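Local coordinates for protein DyP (Bjerkandera adusta, PDB 3VXJ) that is a fungal heme peroxidase of the dye-decolorizing (DyP) type, probably using hydrogen peroxide to oxidise dyes and phenolic compounds, at residues A190-G195 and T324-R329; N242-L247 and A273-D278; V27-N32 and L69-T74. All coordinates share one frame; numbering follows the deposited sequence.

Interaction 1: A190-G195 and T324-R329; sequences AVVPPG and TFHAMR. With HEM (protoporphyrin IX containing Fe), chain B; 3DM (2,6-dimethoxyphenol), chain D.
The imidazole of His326 carries the methyl group of Ala190 on one face and meets bound 2,6-dimethoxyphenol at its edge. This is part of the wall of the 2,6-dimethoxyphenol pocket, within the C-terminal DyP-type peroxidase family region. The Ala190 methyl makes a CH-pi contact. Ala190 CB lies 3.8 Å from the centroid of the His326 ring, 20° off the ring normal and offset toward the rim. Val192 reaches the same ring obliquely, with Val192 CG1 3.7 Å from His326 CD2. Val192 CG1, beside the backbone N and anti to the carbonyl carbon, is the methyl turned to the ring. At the edge, near the ring plane, His326 NE2 is 3.0 Å from methoxy oxygen O2 of the phenol. The ligand is hydrogen-bonded by Asn313 ND2.

The 190-195 segment includes the short strand 191-192, which pairs in parallel with strand 177-178. The other segment runs from a loop into strand 328-334 and leads from the phenol toward the heme. There, one face of the Arg329 guanidinium lies over heme C3D, 3.3 Å from the guanidinium plane. Heme propionate oxygen O2A lies at the guanidinium edge, in plane. Arg329 NH2 donates to O2A at 2.7 Å, with an N-H...O angle of 159°, and Arg329 NH1 adds a weak bond to the same oxygen. The chain bends at chi3 (-62°), consistent with the group lying flat over the porphyrin. Arg329 NH1 also forms a salt bridge with Asp171 OD1. It donates to a water at 2.9 Å, and that water oxygen binds the heme iron at 2.0 Å.

Interaction 2: N242-L247 and A273-D278; sequences NSAGNL and APTADD. With NAG (2-acetamido-2-deoxy-beta-D-glucopyranose), chain C.
Asn242 to Gly245 form a type I beta turn that joins strands 241-242 and 245-246 into a tight hairpin, and the turn faces Thr275 in the 273-278 loop. Gly245 N to Asn242 O, 3.0 Å, is the bond that closes the turn. Asn242 N to Gly245 O, also 3.0 Å, completes the hydrogen-bonded pair of the hairpin. The backbone angles of Gly245 suit glycine, because a CB there would press on the preceding carbonyl oxygen.

The amide of Asn242 works in both directions. Its OD1 accepts from Ala244 N at 3.0 Å, which makes an Asx turn. Its ND2 donates to Thr275 O at 2.9 Å, with an angle of 145° at the hydrogen. The donor lies in the plane of the Thr275 carbonyl, on a lone pair, but that oxygen is tilted out of the Asn242 amide plane. With Asn242 CG between the backbone N and the carbonyl carbon (chi1 64°), the amide reaches both its own turn and the facing loop. Bonds at OD1 and ND2 together would fix its rotation.

Thr275 crosses Asn242 at about a right angle. Carbon contacts add to the bond: Ala244 CB is 3.9 Å from Thr275 CB, and Ser243 CB is 4.0 Å from Thr275 CG2. On strand 245-246, Asn246 ND2 is covalently joined to C1 of an N-acetylglucosamine at 1.4 Å, an N-linked glycan.

The hairpin rests on helix 249-261, where Asn242 and Leu247 touch Phe255. The facing loop follows that helix and leads into helix 279-282, whose N-cap is Asp278.

Interaction 3: V27-N32 and L69-T74; sequences VFFQVN and LGFSNT
One face of the four-stranded antiparallel sheet in the N-terminal DyP domain brings Phe29 of strand 23-31 to Leu69 and Phe71 of strand 65-71. Both touch the Phe29 ring at its edge, near its plane. Phe29 CE2 is 3.7 Å from Leu69 CD1, and Phe29 CZ is 4.0 Å from Phe71 CE1. The Leu69 side chain crosses Phe29 at about a right angle. The Phe71 ring meets CZ obliquely. Phe29 CG lies between its backbone N and carbonyl carbon (chi1 67°), which sends the ring toward the other strand.

The two strands are not adjacent. Strand 119-125 runs between them, and the sheet order 65-71, 119-125, 23-31, 146-155 is that of a ferredoxin-like fold. Side chains therefore bridge the middle strand, and the two segments share no hydrogen bond. Phe121 of that strand meets the Phe29 ring with the planes at about 40°, and it also touches Leu69. Helix 34-48 covers this face, with Leu41 on Leu69 and Phe37 on Phe71. Ser72 is the N-cap of helix 73-78, and its OG accepts from Gly75 N.

Interactions 1 and 3 are buried, while interaction 2 lies near the surface and bears the glycan. Interaction 3 belongs to the N-terminal DyP domain; the other two belong to the C-terminal DyP region. In sequence, interaction 2 falls between the two segments of interaction 1, yet their nearest atoms are about 17 Å apart. Interactions 2 and 3 lie far apart across the molecule, with their centres about 48 Å from each other. The chemistry follows the place. Interaction 3 is purely apolar within a sheet face, interaction 2 pairs one side-chain to backbone hydrogen bond with small carbon contacts, and interaction 1 adds ligand and heme contacts to its packing.

Interaction 1: A190-G195 and T324-R329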
loop_
_atom_site.group_PDB
_atom_site.type_symbol
_atom_site.label_atom_id
_atom_site.label_comp_id
_atom_site.label_asym_id
_atom_site.label_seq_id
_atom_site.Cartn_x
_atom_site.Cartn_y
_atom_site.Cartn_z
ATOM N N ALA A 190 -7.163 7.860 12.614
ATOM C CA ALA A 190 -8.403 8.389 12.047
ATOM C C ALA A 190 -9.508 7.357 12.194
ATOM O O ALA A 190 -9.307 6.174 11.916
ATOM C CB ALA A 190 -8.218 8.769 10.587
ATOM N N VAL A 191 -10.664 7.811 12.662
ATOM C CA VAL A 191 -11.851 6.977 12.742
ATOM C C VAL A 191 -12.784 7.460 11.637
ATOM O O VAL A 191 -13.147 8.637 11.595
ATOM C CB VAL A 191 -12.519 7.055 14.132
ATOM C CG1 VAL A 191 -13.818 6.283 14.144
ATOM C CG2 VAL A 191 -11.573 6.518 15.207
ATOM N N VAL A 192 -13.118 6.557 10.720
ATOM C CA VAL A 192 -13.914 6.896 9.543
ATOM C C VAL A 192 -15.136 5.988 9.439
ATOM O O VAL A 192 -15.118 4.868 9.963
ATOM C CB VAL A 192 -13.073 6.797 8.233
ATOM C CG1 VAL A 192 -11.865 7.730 8.289
ATOM C CG2 VAL A 192 -12.653 5.347 7.948
ATOM N N PRO A 193 -16.202 6.456 8.758
ATOM C CA PRO A 193 -17.319 5.552 8.497
ATOM C C PRO A 193 -16.859 4.384 7.618
ATOM O O PRO A 193 -15.934 4.544 6.808
ATOM C CB PRO A 193 -18.338 6.415 7.743
ATOM C CG PRO A 193 -17.730 7.707 7.502
ATOM C CD PRO A 193 -16.393 7.792 8.166
ATOM N N PRO A 194 -17.485 3.207 7.771
ATOM C CA PRO A 194 -16.958 2.018 7.100
ATOM C C PRO A 194 -16.930 2.107 5.577
ATOM O O PRO A 194 -16.080 1.481 4.952
ATOM C CB PRO A 194 -17.889 0.894 7.571
ATOM C CG PRO A 194 -19.111 1.570 8.092
ATOM C CD PRO A 194 -18.663 2.901 8.601
ATOM N N GLY A 195 -17.819 2.912 5.002
ATOM C CA GLY A 195 -17.904 3.091 3.552
ATOM C C GLY A 195 -16.756 3.840 2.901
ATOM O O GLY A 195 -16.720 3.957 1.687
ATOM N N THR A 324 -12.521 11.350 3.722
ATOM C CA THR A 324 -12.677 10.923 2.331
ATOM C C THR A 324 -11.483 10.203 1.728
ATOM O O THR A 324 -11.660 9.308 0.898
ATOM C CB THR A 324 -13.029 12.140 1.451
ATOM O OG1 THR A 324 -14.057 12.898 2.103
ATOM C CG2 THR A 324 -13.532 11.723 0.074
ATOM N N PHE A 325 -10.278 10.587 2.144
ATOM C CA PHE A 325 -9.058 10.167 1.453
ATOM C C PHE A 325 -8.215 9.160 2.209
ATOM O O PHE A 325 -7.066 8.913 1.833
ATOM C CB PHE A 325 -8.242 11.391 1.024
ATOM C CG PHE A 325 -9.080 12.479 0.427
ATOM C CD1 PHE A 325 -9.691 12.302 -0.810
ATOM C CD2 PHE A 325 -9.283 13.670 1.120
ATOM C CE1 PHE A 325 -10.500 13.304 -1.360
ATOM C CE2 PHE A 325 -10.083 14.679 0.578
ATOM C CZ PHE A 325 -10.692 14.497 -0.663
ATOM N N HIS A 326 -8.789 8.559 3.248
ATOM C CA HIS A 326 -8.115 7.495 3.975
ATOM C C HIS A 326 -8.262 6.164 3.256
ATOM O O HIS A 326 -9.252 5.928 2.565
ATOM C CB HIS A 326 -8.638 7.412 5.407
ATOM C CG HIS A 326 -8.329 8.629 6.221
ATOM N ND1 HIS A 326 -7.064 8.914 6.689
ATOM C CD2 HIS A 326 -9.117 9.653 6.633
ATOM C CE1 HIS A 326 -7.086 10.052 7.359
ATOM N NE2 HIS A 326 -8.317 10.529 7.331
ATOM N N ALA A 327 -7.267 5.294 3.415
ATOM C CA ALA A 327 -7.306 3.973 2.793
ATOM C C ALA A 327 -6.483 3.006 3.630
ATOM O O ALA A 327 -5.591 3.437 4.370
ATOM C CB ALA A 327 -6.758 4.049 1.366
ATOM N N MET A 328 -6.774 1.711 3.494
ATOM C CA MET A 328 -6.031 0.642 4.182
ATOM C C MET A 328 -4.896 0.158 3.297
ATOM O O MET A 328 -5.065 0.026 2.089
ATOM C CB MET A 328 -6.946 -0.555 4.446
ATOM C CG MET A 328 -8.117 -0.306 5.375
ATOM S SD MET A 328 -7.611 -0.056 7.088
ATOM C CE MET A 328 -9.188 -0.287 7.901
ATOM N N ARG A 329 -3.750 -0.157 3.900
ATOM C CA ARG A 329 -2.657 -0.767 3.152
ATOM C C ARG A 329 -2.275 -2.124 3.713
ATOM O O ARG A 329 -2.270 -2.335 4.938
ATOM C CB ARG A 329 -1.430 0.143 3.139
ATOM C CG ARG A 329 -1.634 1.446 2.398
ATOM C CD ARG A 329 -0.512 2.448 2.705
ATOM N NE ARG A 329 -0.514 2.770 4.130
ATOM C CZ ARG A 329 0.500 2.573 4.965
ATOM N NH1 ARG A 329 1.656 2.109 4.519
ATOM N NH2 ARG A 329 0.375 2.865 6.257
HETATM C CHA HEM B . 3.053 5.252 4.948
HETATM C CHB HEM B . 6.748 3.271 2.542
HETATM C CHC HEM B . 4.310 3.665 -1.617
HETATM C CHD HEM B . 0.586 5.616 0.770
HETATM C C1A HEM B . 4.276 4.715 4.655
HETATM C C2A HEM B . 5.346 4.499 5.603
HETATM C C3A HEM B . 6.375 3.958 4.926
HETATM C C4A HEM B . 5.968 3.792 3.550
HETATM C CMA HEM B . 7.747 3.540 5.486
HETATM C CAA HEM B . 5.297 4.905 7.092
HETATM C CBA HEM B . 4.722 3.850 8.039
HETATM C CGA HEM B . 3.225 3.675 7.930
HETATM O O1A HEM B . 2.452 4.565 8.343
HETATM O O2A HEM B . 2.796 2.593 7.441
HETATM C C1B HEM B . 6.410 3.188 1.206
HETATM C C2B HEM B . 7.244 2.645 0.155
HETATM C C3B HEM B . 6.564 2.750 -1.002
HETATM C C4B HEM B . 5.281 3.350 -0.699
HETATM C CMB HEM B . 8.663 2.082 0.383
HETATM C CAB HEM B . 6.993 2.302 -2.415
HETATM C CBB HEM B . 7.903 1.345 -2.611
HETATM C C1C HEM B . 3.111 4.269 -1.335
HETATM C C2C HEM B . 2.109 4.659 -2.308
HETATM C C3C HEM B . 1.082 5.215 -1.648
HETATM C C4C HEM B . 1.409 5.182 -0.239
HETATM C CMC HEM B . 2.246 4.435 -3.826
HETATM C CAC HEM B . -0.246 5.788 -2.211
HETATM C CBC HEM B . -0.291 6.456 -3.371
HETATM C C1D HEM B . 0.890 5.629 2.107
HETATM C C2D HEM B . -0.051 5.996 3.136
HETATM C C3D HEM B . 0.712 5.897 4.419
HETATM C C4D HEM B . 2.039 5.471 4.055
HETATM C CMD HEM B . -1.522 6.428 3.009
HETATM C CAD HEM B . 0.134 6.222 5.805
HETATM C CBD HEM B . 0.196 7.736 5.982
HETATM C CGD HEM B . -0.393 8.165 7.298
HETATM O O1D HEM B . 0.300 8.920 8.031
HETATM O O2D HEM B . -1.537 7.770 7.618
HETATM N NA HEM B . 4.699 4.296 3.419
HETATM N NB HEM B . 5.222 3.646 0.648
HETATM N NC HEM B . 2.662 4.641 -0.089
HETATM N ND HEM B . 2.113 5.291 2.682
HETATM FE FE HEM B . 3.705 4.530 1.648
HETATM O O1 3DM D . -5.455 11.318 9.868
HETATM C C1 3DM D . -5.799 12.598 10.249
HETATM C C2 3DM D . -6.487 13.454 9.381
HETATM O O2 3DM D . -6.813 13.003 8.128
HETATM C C7 3DM D . -7.164 13.980 7.135
HETATM C C3 3DM D . -6.822 14.742 9.823
HETATM C C4 3DM D . -6.450 15.174 11.100
HETATM C C5 3DM D . -5.773 14.319 11.962
HETATM C C6 3DM D . -5.445 13.033 11.531
HETATM O O3 3DM D . -4.774 12.149 12.329
HETATM C C8 3DM D . -4.128 12.681 13.516
HETATM O O HOH W 1 2.967 2.718 2.027
#

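Interaction 2: N242-L247 and A273-D278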
loop_
_atom_site.group_PDB
_atom_site.type_symbol
_atom_site.label_atom_id
_atom_site.label_comp_id
_atom_site.label_asym_id
_atom_site.label_seq_id
_atom_site.Cartn_x
_atom_site.Cartn_y
_atom_site.Cartn_z
ATOM N N ASN A 242 21.281 19.796 12.332
ATOM C CA ASN A 242 19.913 20.172 12.609
ATOM C C ASN A 242 19.888 21.009 13.874
ATOM O O ASN A 242 20.948 21.413 14.354
ATOM C CB ASN A 242 18.958 18.963 12.607
ATOM C CG ASN A 242 19.245 17.957 13.700
ATOM O OD1 ASN A 242 19.751 18.289 14.779
ATOM N ND2 ASN A 242 18.871 16.707 13.438
ATOM N N SER A 243 18.699 21.278 14.409
ATOM C CA SER A 243 18.566 22.174 15.557
ATOM C C SER A 243 19.422 21.752 16.742
ATOM O O SER A 243 19.920 22.599 17.479
ATOM C CB SER A 243 17.103 22.270 16.003
ATOM O OG SER A 243 16.269 22.800 14.984
ATOM N N ALA A 244 19.579 20.443 16.918
ATOM C CA ALA A 244 20.272 19.890 18.072
ATOM C C ALA A 244 21.793 19.999 17.974
ATOM O O ALA A 244 22.487 19.937 18.985
ATOM C CB ALA A 244 19.855 18.449 18.283
ATOM N N GLY A 245 22.309 20.162 16.759
ATOM C CA GLY A 245 23.744 20.290 16.545
ATOM C C GLY A 245 24.201 19.711 15.224
ATOM O O GLY A 245 23.391 19.314 14.370
ATOM N N ASN A 246 25.519 19.694 15.056
ATOM C CA ASN A 246 26.148 19.115 13.887
ATOM C C ASN A 246 25.958 17.617 13.822
ATOM O O ASN A 246 25.913 16.930 14.840
ATOM C CB ASN A 246 27.633 19.419 13.914
ATOM C CG ASN A 246 27.951 20.831 13.506
ATOM O OD1 ASN A 246 27.109 21.566 12.980
ATOM N ND2 ASN A 246 29.194 21.226 13.745
ATOM N N LEU A 247 25.858 17.111 12.600
ATOM C CA LEU A 247 25.667 15.690 12.378
ATOM C C LEU A 247 26.874 15.107 11.678
ATOM O O LEU A 247 27.446 15.744 10.792
ATOM C CB LEU A 247 24.421 15.463 11.518
ATOM C CG LEU A 247 23.100 15.994 12.089
ATOM C CD1 LEU A 247 22.011 15.892 11.038
ATOM C CD2 LEU A 247 22.706 15.236 13.363
ATOM N N ALA A 273 9.623 13.499 16.902
ATOM C CA ALA A 273 11.052 13.285 17.129
ATOM C C ALA A 273 11.812 13.982 15.999
ATOM O O ALA A 273 12.341 13.330 15.092
ATOM C CB ALA A 273 11.346 11.796 17.145
ATOM N N PRO A 274 11.873 15.324 16.040
ATOM C CA PRO A 274 12.336 16.060 14.865
ATOM C C PRO A 274 13.846 16.118 14.637
ATOM O O PRO A 274 14.252 16.498 13.539
ATOM C CB PRO A 274 11.760 17.463 15.082
ATOM C CG PRO A 274 11.632 17.596 16.548
ATOM C CD PRO A 274 11.289 16.220 17.061
ATOM N N THR A 275 14.660 15.761 15.630
ATOM C CA THR A 275 16.121 15.887 15.493
ATOM C C THR A 275 16.930 14.606 15.653
ATOM O O THR A 275 18.077 14.554 15.218
ATOM C CB THR A 275 16.704 16.953 16.439
ATOM O OG1 THR A 275 16.372 16.616 17.790
ATOM C CG2 THR A 275 16.158 18.339 16.084
ATOM N N ALA A 276 16.352 13.592 16.287
ATOM C CA ALA A 276 17.039 12.321 16.508
ATOM C C ALA A 276 15.989 11.240 16.616
ATOM O O ALA A 276 14.842 11.497 17.012
ATOM C CB ALA A 276 17.885 12.364 17.774
ATOM N N ASP A 277 16.380 10.025 16.254
ATOM C CA ASP A 277 15.483 8.889 16.351
ATOM C C ASP A 277 15.112 8.622 17.815
ATOM O O ASP A 277 15.867 8.945 18.743
ATOM C CB ASP A 277 16.136 7.671 15.687
ATOM C CG ASP A 277 15.214 6.467 15.598
ATOM O OD1 ASP A 277 13.975 6.609 15.684
ATOM O OD2 ASP A 277 15.747 5.352 15.448
ATOM N N ASP A 278 13.919 8.078 18.005
ATOM C CA ASP A 278 13.453 7.629 19.311
ATOM C C ASP A 278 12.853 6.248 19.061
ATOM O O ASP A 278 11.662 6.128 18.766
ATOM C CB ASP A 278 12.408 8.601 19.872
ATOM C CG ASP A 278 11.896 8.206 21.262
ATOM O OD1 ASP A 278 12.046 7.042 21.697
ATOM O OD2 ASP A 278 11.315 9.089 21.922
HETATM C C1 NAG C . 29.661 22.531 13.374
HETATM C C2 NAG C . 30.967 22.731 14.149
HETATM C C3 NAG C . 31.687 23.988 13.644
HETATM C C4 NAG C . 31.870 23.923 12.125
HETATM C C5 NAG C . 30.542 23.625 11.423
HETATM C C6 NAG C . 30.744 23.377 9.932
HETATM C C7 NAG C . 30.112 23.601 16.352
HETATM C C8 NAG C . 30.087 23.295 17.821
HETATM N N2 NAG C . 30.769 22.712 15.599
HETATM O O3 NAG C . 32.939 24.129 14.282
HETATM O O4 NAG C . 32.385 25.152 11.657
HETATM O O5 NAG C . 29.937 22.474 11.981
HETATM O O6 NAG C . 29.491 23.186 9.312
HETATM O O7 NAG C . 29.551 24.617 15.929
#

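Interaction 3: V27-N32 and L69-T74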
loop_
_atom_site.group_PDB
_atom_site.type_symbol
_atom_site.label_atom_id
_atom_site.label_comp_id
_atom_site.label_asym_id
_atom_site.label_seq_id
_atom_site.Cartn_x
_atom_site.Cartn_y
_atom_site.Cartn_z
ATOM N N VAL A 27 -1.327 -14.580 -6.946
ATOM C CA VAL A 27 -1.460 -15.465 -8.105
ATOM C C VAL A 27 -2.445 -14.814 -9.066
ATOM O O VAL A 27 -3.662 -14.788 -8.817
ATOM C CB VAL A 27 -1.951 -16.882 -7.712
ATOM C CG1 VAL A 27 -2.034 -17.765 -8.942
ATOM C CG2 VAL A 27 -1.028 -17.524 -6.665
ATOM N N PHE A 28 -1.909 -14.252 -10.140
ATOM C CA PHE A 28 -2.709 -13.565 -11.148
ATOM C C PHE A 28 -3.167 -14.570 -12.185
ATOM O O PHE A 28 -2.380 -15.397 -12.635
ATOM C CB PHE A 28 -1.909 -12.423 -11.792
ATOM C CG PHE A 28 -1.455 -11.382 -10.801
ATOM C CD1 PHE A 28 -2.302 -10.343 -10.425
ATOM C CD2 PHE A 28 -0.204 -11.479 -10.195
ATOM C CE1 PHE A 28 -1.892 -9.395 -9.491
ATOM C CE2 PHE A 28 0.205 -10.543 -9.260
ATOM C CZ PHE A 28 -0.631 -9.504 -8.903
ATOM N N PHE A 29 -4.437 -14.503 -12.561
ATOM C CA PHE A 29 -4.996 -15.514 -13.440
ATOM C C PHE A 29 -5.933 -14.944 -14.490
ATOM O O PHE A 29 -6.429 -13.808 -14.374
ATOM C CB PHE A 29 -5.700 -16.617 -12.623
ATOM C CG PHE A 29 -6.931 -16.149 -11.897
ATOM C CD1 PHE A 29 -8.186 -16.233 -12.506
ATOM C CD2 PHE A 29 -6.847 -15.600 -10.619
ATOM C CE1 PHE A 29 -9.324 -15.788 -11.862
ATOM C CE2 PHE A 29 -7.989 -15.164 -9.962
ATOM C CZ PHE A 29 -9.230 -15.247 -10.586
ATOM N N GLN A 30 -6.149 -15.757 -15.520
ATOM C CA GLN A 30 -7.201 -15.580 -16.504
ATOM C C GLN A 30 -8.197 -16.713 -16.347
ATOM O O GLN A 30 -7.810 -17.848 -16.054
ATOM C CB GLN A 30 -6.641 -15.711 -17.915
ATOM C CG GLN A 30 -5.700 -14.672 -18.402
ATOM C CD GLN A 30 -5.314 -14.933 -19.855
ATOM O OE1 GLN A 30 -6.161 -15.295 -20.681
ATOM N NE2 GLN A 30 -4.035 -14.763 -20.171
ATOM N N VAL A 31 -9.468 -16.417 -16.596
ATOM C CA VAL A 31 -10.511 -17.437 -16.654
ATOM C C VAL A 31 -10.579 -18.010 -18.071
ATOM O O VAL A 31 -10.736 -17.265 -19.032
ATOM C CB VAL A 31 -11.891 -16.844 -16.277
ATOM C CG1 VAL A 31 -13.002 -17.880 -16.443
ATOM C CG2 VAL A 31 -11.887 -16.301 -14.856
ATOM N N ASN A 32 -10.462 -19.332 -18.185
ATOM C CA ASN A 32 -10.570 -20.017 -19.476
ATOM C C ASN A 32 -11.972 -20.530 -19.771
ATOM O O ASN A 32 -12.372 -20.614 -20.925
ATOM C CB ASN A 32 -9.598 -21.196 -19.547
ATOM C CG ASN A 32 -8.152 -20.775 -19.411
ATOM O OD1 ASN A 32 -7.713 -19.788 -20.006
ATOM N ND2 ASN A 32 -7.395 -21.535 -18.635
ATOM N N LEU A 69 -9.447 -13.065 -2.577
ATOM C CA LEU A 69 -9.649 -13.158 -4.014
ATOM C C LEU A 69 -10.306 -11.899 -4.560
ATOM O O LEU A 69 -11.373 -11.483 -4.095
ATOM C CB LEU A 69 -10.494 -14.398 -4.348
ATOM C CG LEU A 69 -10.966 -14.633 -5.790
ATOM C CD1 LEU A 69 -9.795 -14.823 -6.754
ATOM C CD2 LEU A 69 -11.871 -15.847 -5.826
ATOM N N GLY A 70 -9.653 -11.297 -5.550
ATOM C CA GLY A 70 -10.192 -10.132 -6.242
ATOM C C GLY A 70 -10.284 -10.342 -7.740
ATOM O O GLY A 70 -9.581 -11.179 -8.318
ATOM N N PHE A 71 -11.159 -9.564 -8.371
ATOM C CA PHE A 71 -11.388 -9.624 -9.813
ATOM C C PHE A 71 -11.172 -8.282 -10.475
ATOM O O PHE A 71 -11.533 -7.247 -9.928
ATOM C CB PHE A 71 -12.823 -10.087 -10.104
ATOM C CG PHE A 71 -13.091 -11.490 -9.676
ATOM C CD1 PHE A 71 -12.778 -12.554 -10.513
ATOM C CD2 PHE A 71 -13.608 -11.755 -8.414
ATOM C CE1 PHE A 71 -12.995 -13.867 -10.106
ATOM C CE2 PHE A 71 -13.837 -13.070 -7.996
ATOM C CZ PHE A 71 -13.530 -14.121 -8.850
ATOM N N SER A 72 -10.598 -8.308 -11.668
ATOM C CA SER A 72 -10.511 -7.127 -12.500
ATOM C C SER A 72 -11.836 -6.964 -13.236
ATOM O O SER A 72 -12.685 -7.845 -13.207
ATOM C CB SER A 72 -9.390 -7.304 -13.516
ATOM O OG SER A 72 -9.796 -8.244 -14.498
ATOM N N ASN A 73 -11.993 -5.843 -13.927
ATOM C CA ASN A 73 -13.149 -5.643 -14.770
ATOM C C ASN A 73 -13.272 -6.729 -15.838
ATOM O O ASN A 73 -14.363 -7.262 -16.066
ATOM C CB ASN A 73 -13.107 -4.270 -15.430
ATOM C CG ASN A 73 -14.258 -4.063 -16.382
ATOM O OD1 ASN A 73 -15.394 -3.884 -15.960
ATOM N ND2 ASN A 73 -13.976 -4.139 -17.671
ATOM N N THR A 74 -12.172 -7.068 -16.501
ATOM C CA THR A 74 -12.272 -8.081 -17.541
ATOM C C THR A 74 -12.591 -9.458 -16.959
ATOM O O THR A 74 -13.230 -10.269 -17.618
ATOM C CB THR A 74 -11.037 -8.132 -18.433
ATOM O OG1 THR A 74 -9.859 -8.172 -17.617
ATOM C CG2 THR A 74 -10.990 -6.899 -19.324
#